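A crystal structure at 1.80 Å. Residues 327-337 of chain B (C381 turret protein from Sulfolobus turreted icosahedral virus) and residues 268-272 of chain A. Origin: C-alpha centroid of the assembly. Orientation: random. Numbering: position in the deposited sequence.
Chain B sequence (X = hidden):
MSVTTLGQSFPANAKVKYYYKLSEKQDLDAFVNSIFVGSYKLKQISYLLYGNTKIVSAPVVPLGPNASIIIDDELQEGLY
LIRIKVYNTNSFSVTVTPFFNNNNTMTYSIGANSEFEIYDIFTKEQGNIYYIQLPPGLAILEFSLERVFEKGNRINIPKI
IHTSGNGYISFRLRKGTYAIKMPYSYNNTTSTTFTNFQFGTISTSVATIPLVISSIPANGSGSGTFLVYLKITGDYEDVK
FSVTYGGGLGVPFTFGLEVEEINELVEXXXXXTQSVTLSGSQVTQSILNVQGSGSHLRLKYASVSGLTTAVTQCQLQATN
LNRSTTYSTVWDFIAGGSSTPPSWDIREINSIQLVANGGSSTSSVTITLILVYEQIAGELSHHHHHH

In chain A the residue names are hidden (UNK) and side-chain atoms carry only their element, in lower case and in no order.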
ATOM      1  N   TYR B 327      -7.607 -33.354 -11.514  1.00 39.80           N
ATOM      2  CA  TYR B 327      -8.150 -32.972 -10.228  1.00 39.63           C
ATOM      3  C   TYR B 327      -7.266 -33.528  -9.123  1.00 44.10           C
ATOM      4  O   TYR B 327      -6.690 -34.603  -9.264  1.00 55.38           O
ATOM      5  CB  TYR B 327      -9.573 -33.497 -10.091  1.00 41.40           C
ATOM      6  CG  TYR B 327     -10.595 -32.740 -10.912  1.00 36.80           C
ATOM      7  CD1 TYR B 327     -11.488 -31.877 -10.304  1.00 33.01           C
ATOM      8  CD2 TYR B 327     -10.666 -32.889 -12.286  1.00 36.97           C
ATOM      9  CE1 TYR B 327     -12.433 -31.179 -11.036  1.00 36.96           C
ATOM     10  CE2 TYR B 327     -11.607 -32.180 -13.038  1.00 36.03           C
ATOM     11  CZ  TYR B 327     -12.489 -31.332 -12.399  1.00 36.23           C
ATOM     12  OH  TYR B 327     -13.442 -30.614 -13.095  1.00 44.00           O
ATOM     13  N   SER B 328      -7.137 -32.794  -8.025  1.00 41.72           N
ATOM     14  CA  SER B 328      -6.463 -33.351  -6.862  1.00 43.39           C
ATOM     15  C   SER B 328      -7.459 -33.558  -5.733  1.00 38.40           C
ATOM     16  O   SER B 328      -8.416 -32.793  -5.577  1.00 38.96           O
ATOM     17  CB  SER B 328      -5.266 -32.497  -6.425  1.00 57.99           C
ATOM     18  OG  SER B 328      -5.500 -31.113  -6.585  1.00 58.37           O
ATOM     19  N   THR B 329      -7.252 -34.625  -4.973  1.00 31.62           N
ATOM     20  CA  THR B 329      -8.086 -34.933  -3.818  1.00 30.31           C
ATOM     21  C   THR B 329      -7.842 -33.903  -2.728  1.00 32.80           C
ATOM     22  O   THR B 329      -6.704 -33.668  -2.331  1.00 32.73           O
ATOM     23  CB  THR B 329      -7.778 -36.335  -3.285  1.00 39.68           C
ATOM     24  OG1 THR B 329      -8.059 -37.298  -4.308  1.00 46.08           O
ATOM     25  CG2 THR B 329      -8.640 -36.663  -2.059  1.00 37.88           C
ATOM     26  N   VAL B 330      -8.911 -33.272  -2.258  1.00 31.01           N
ATOM     27  CA  VAL B 330      -8.786 -32.258  -1.207  1.00 36.52           C
ATOM     28  C   VAL B 330      -9.331 -32.784   0.116  1.00 35.21           C
ATOM     29  O   VAL B 330      -9.015 -32.244   1.187  1.00 33.10           O
ATOM     30  CB  VAL B 330      -9.468 -30.920  -1.588  1.00 31.92           C
ATOM     31  CG1 VAL B 330      -8.679 -30.226  -2.688  1.00 34.53           C
ATOM     32  CG2 VAL B 330     -10.899 -31.165  -2.037  1.00 39.90           C
ATOM     33  N   TRP B 331     -10.142 -33.834   0.044  1.00 37.83           N
ATOM     34  CA  TRP B 331     -10.561 -34.552   1.244  1.00 31.79           C
ATOM     35  C   TRP B 331     -11.002 -35.955   0.903  1.00 34.82           C
ATOM     36  O   TRP B 331     -11.696 -36.168  -0.094  1.00 35.19           O
ATOM     37  CB  TRP B 331     -11.669 -33.820   2.003  1.00 34.31           C
ATOM     38  CG  TRP B 331     -11.900 -34.447   3.370  1.00 33.28           C
ATOM     39  CD1 TRP B 331     -12.925 -35.284   3.742  1.00 35.01           C
ATOM     40  CD2 TRP B 331     -11.061 -34.316   4.517  1.00 32.07           C
ATOM     41  NE1 TRP B 331     -12.771 -35.664   5.049  1.00 35.26           N
ATOM     42  CE2 TRP B 331     -11.625 -35.085   5.552  1.00 30.32           C
ATOM     43  CE3 TRP B 331      -9.870 -33.619   4.775  1.00 31.54           C
ATOM     44  CZ2 TRP B 331     -11.056 -35.181   6.824  1.00 29.83           C
ATOM     45  CZ3 TRP B 331      -9.298 -33.711   6.039  1.00 30.64           C
ATOM     46  CH2 TRP B 331      -9.895 -34.476   7.048  1.00 33.75           C
ATOM     47  N   ASP B 332     -10.570 -36.912   1.717  1.00 35.66           N
ATOM     48  CA  ASP B 332     -10.965 -38.307   1.556  1.00 37.80           C
ATOM     49  C   ASP B 332     -11.839 -38.679   2.744  1.00 38.30           C
ATOM     50  O   ASP B 332     -11.358 -38.751   3.869  1.00 40.17           O
ATOM     51  CB  ASP B 332      -9.718 -39.187   1.497  1.00 40.94           C
ATOM     52  CG  ASP B 332     -10.038 -40.631   1.231  1.00 45.47           C
ATOM     53  OD1 ASP B 332     -11.128 -41.082   1.638  1.00 47.02           O
ATOM     54  OD2 ASP B 332      -9.196 -41.322   0.629  1.00 41.34           O
ATOM     55  N   PHE B 333     -13.131 -38.878   2.501  1.00 37.65           N
ATOM     56  CA  PHE B 333     -14.075 -39.102   3.588  1.00 40.31           C
ATOM     57  C   PHE B 333     -13.912 -40.468   4.232  1.00 42.93           C
ATOM     58  O   PHE B 333     -14.321 -40.663   5.375  1.00 49.68           O
ATOM     59  CB  PHE B 333     -15.518 -38.875   3.112  1.00 36.47           C
ATOM     60  CG  PHE B 333     -15.784 -37.454   2.707  1.00 35.76           C
ATOM     61  CD1 PHE B 333     -16.137 -36.507   3.660  1.00 34.42           C
ATOM     62  CD2 PHE B 333     -15.645 -37.052   1.389  1.00 40.33           C
ATOM     63  CE1 PHE B 333     -16.375 -35.176   3.303  1.00 35.43           C
ATOM     64  CE2 PHE B 333     -15.869 -35.721   1.014  1.00 40.05           C
ATOM     65  CZ  PHE B 333     -16.236 -34.783   1.975  1.00 42.57           C
ATOM     66  N   ILE B 334     -13.323 -41.414   3.503  1.00 38.02           N
ATOM     67  CA  ILE B 334     -13.036 -42.723   4.082  1.00 41.42           C
ATOM     68  C   ILE B 334     -11.807 -42.630   4.986  1.00 42.79           C
ATOM     69  O   ILE B 334     -11.863 -42.975   6.156  1.00 44.88           O
ATOM     70  CB  ILE B 334     -12.783 -43.786   3.003  1.00 49.26           C
ATOM     71  CG1 ILE B 334     -13.945 -43.851   2.007  1.00 49.51           C
ATOM     72  CG2 ILE B 334     -12.534 -45.134   3.636  1.00 55.98           C
ATOM     73  CD1 ILE B 334     -15.285 -44.136   2.632  1.00 57.38           C
ATOM     74  N   ALA B 335     -10.700 -42.144   4.429  1.00 43.85           N
ATOM     75  CA  ALA B 335      -9.429 -42.100   5.144  1.00 38.82           C
ATOM     76  C   ALA B 335      -9.414 -41.040   6.227  1.00 37.64           C
ATOM     77  O   ALA B 335      -8.779 -41.223   7.267  1.00 48.43           O
ATOM     78  CB  ALA B 335      -8.290 -41.862   4.164  1.00 39.40           C
ATOM     79  N   GLY B 336     -10.107 -39.929   5.983  1.00 37.25           N
ATOM     80  CA  GLY B 336     -10.052 -38.784   6.877  1.00 36.31           C
ATOM     81  C   GLY B 336     -11.242 -38.605   7.805  1.00 43.47           C
ATOM     82  O   GLY B 336     -11.152 -37.867   8.787  1.00 45.10           O
ATOM     83  N   GLY B 337     -12.357 -39.272   7.513  1.00 43.08           N
ATOM     84  CA  GLY B 337     -13.558 -39.101   8.319  1.00 46.45           C
ATOM     85  C   GLY B 337     -14.657 -38.347   7.591  1.00 45.15           C
ATOM     86  O   GLY B 337     -14.415 -37.690   6.586  1.00 43.19           O
TER
ATOM     87  N   UNK A 268      -1.735 -25.578  -5.625  1.00 36.49           N
ATOM     88  CA  UNK A 268      -2.683 -26.656  -5.384  1.00 41.03           C
ATOM     89  C   UNK A 268      -2.801 -26.975  -3.904  1.00 38.84           C
ATOM     90  O   UNK A 268      -1.959 -26.590  -3.090  1.00 33.08           O
ATOM     91  o   UNK A 268      -0.499 -28.791  -4.910  1.00 44.10           O
ATOM     92  n   UNK A 268      -0.059 -28.159  -6.992  1.00 57.01           N
ATOM     93  c   UNK A 268      -0.874 -28.325  -5.974  1.00 53.10           C
ATOM     94  c   UNK A 268      -2.313 -27.912  -6.179  1.00 48.88           C
ATOM     95  N   UNK A 269      -3.868 -27.673  -3.549  1.00 38.23           N
ATOM     96  CA  UNK A 269      -4.093 -28.034  -2.161  1.00 36.44           C
ATOM     97  C   UNK A 269      -4.424 -29.506  -2.216  1.00 34.62           C
ATOM     98  O   UNK A 269      -5.167 -29.928  -3.091  1.00 41.49           O
ATOM     99  o   UNK A 269      -5.009 -25.824  -1.731  1.00 39.94           O
ATOM    100  c   UNK A 269      -5.253 -27.234  -1.561  1.00 41.63           C
ATOM    101  c   UNK A 269      -5.428 -27.556  -0.071  1.00 36.09           C
ATOM    102  N   UNK A 270      -3.836 -30.293  -1.321  1.00 30.49           N
ATOM    103  CA  UNK A 270      -3.882 -31.739  -1.450  1.00 35.21           C
ATOM    104  C   UNK A 270      -4.084 -32.424  -0.119  1.00 37.20           C
ATOM    105  O   UNK A 270      -3.514 -32.015   0.897  1.00 35.23           O
ATOM    106  c   UNK A 270      -2.589 -32.258  -2.080  1.00 35.70           C
ATOM    107  o   UNK A 270      -3.103 -32.318  -4.416  1.00 69.91           O
ATOM    108  c   UNK A 270      -2.429 -31.815  -3.524  1.00 56.47           C
ATOM    109  n   UNK A 270      -1.536 -30.871  -3.756  1.00 61.45           N
ATOM    110  N   UNK A 271      -4.921 -33.453  -0.147  1.00 36.98           N
ATOM    111  CA  UNK A 271      -5.053 -34.403   0.928  1.00 34.50           C
ATOM    112  C   UNK A 271      -4.213 -35.595   0.488  1.00 39.04           C
ATOM    113  O   UNK A 271      -4.459 -36.181  -0.569  1.00 38.78           O
ATOM    114  c   UNK A 271      -7.386 -37.787   4.053  1.00 38.16           C
ATOM    115  c   UNK A 271      -6.523 -34.808   1.051  1.00 37.85           C
ATOM    116  c   UNK A 271      -6.799 -35.847   2.098  1.00 36.23           C
ATOM    117  c   UNK A 271      -7.721 -36.449   4.266  1.00 32.79           C
ATOM    118  c   UNK A 271      -7.430 -35.491   3.288  1.00 29.54           C
ATOM    119  c   UNK A 271      -6.757 -38.158   2.866  1.00 37.99           C
ATOM    120  c   UNK A 271      -6.471 -37.182   1.891  1.00 37.83           C
ATOM    121  N   UNK A 272      -3.221 -35.957   1.293  1.00 37.80           N
ATOM    122  CA  UNK A 272      -2.318 -37.037   0.916  1.00 36.91           C
ATOM    123  C   UNK A 272      -2.180 -38.029   2.051  1.00 39.72           C
ATOM    124  O   UNK A 272      -2.383 -37.700   3.223  1.00 41.30           O
ATOM    125  c   UNK A 272      -0.934 -36.508   0.454  1.00 41.64           C
ATOM    126  c   UNK A 272      -0.181 -35.884   1.611  1.00 36.23           C
ATOM    127  c   UNK A 272      -0.120 -37.637  -0.153  1.00 51.20           C
TER

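Position 268 opens the strand segment of chain A. Beyond CA it carries two carbons, the second bonded to one oxygen and one nitrogen, which makes a flat, short amide. CB points toward chain B, yet this CB, its nearest side-chain atom, lies 4.5 Å from Ser B328 OG, and the residue covers little there. One carbon before the amide fits asparagine, a carboxylate being excluded by the nitrogen: Asn A268.

Position 269 has three side-chain atoms, a carbon that branches into one oxygen and one carbon. CB points sideways, and CB of this position lies 4.7 Å from Val B330 CG1, so the backbone makes the approach: O of position 269 is 3.5 Å from Val B330 CG1 and 3.7 Å from Ser B328 OG, neither a hydrogen bond. A β-branched hydroxyl side chain is threonine: Thr A269. Its carbonyl is buried by the contact without a partner anywhere in the model, a polar cost the interface carries.

Position 270 again shows two carbons, the second with one oxygen and one nitrogen. CB points away from chain B, but the far end comes back toward it, and the amide oxygen packs 3.0 Å from Ser B328 CB. The atoms spell asparagine: Asn A270. Its ND2 donates a weak bond to Asn A268 OD1 at 2.6 Å, with a strongly bent angle of 117°, so the two amides meet along the same strand. Asn A270 OD1 also lies 3.4 Å from Ser B328 OG, but the angle is too poor for a hydrogen bond. Asn A270 CA approaches Thr B329 O at 3.5 Å in a CA-H...O contact.

Position 271 bears one carbon and then a ring of six carbons with no further atom attached. CB points toward chain B, and the ring lies against Trp B331, Asp B332, Ala B335 and Gly B336, with Asp B332 CB over one face, 3.9 Å from the ring centroid. An unsubstituted six-carbon ring is phenylalanine: Phe A271. The ring turns its edge to the face of Trp B331, with Trp B331 CE3 and Phe A271 CD1 3.4 Å apart. Gly B336 leaves room: an ideal CB there would be tight against Phe A271 CE1 and would clash with Trp B331 CZ2.

Position 272 has one carbon carrying two more, a β-branched hydrocarbon. CB points away, 7.0 Å from Thr B329 O: Val A272.

The contact works by one backbone anchor and one aromatic plug. Phe A271 N donates to Thr B329 O at 2.8 Å and a nearly straight 172°, just before chain B turns its corner at Val B330. The same residue supplies the ring, and chain B has its own bonds around it: Asp B332 OD1 caps the short, weakly bonded helix by accepting from Ala B335 N at 3.0 Å, while Trp B331 NE1 donates to Gly B337 O at 3.0 Å. The rule to read is a single ring packed against a corner and helix start that carry their own internal bonds.

Chain A 268-272: NTNFV
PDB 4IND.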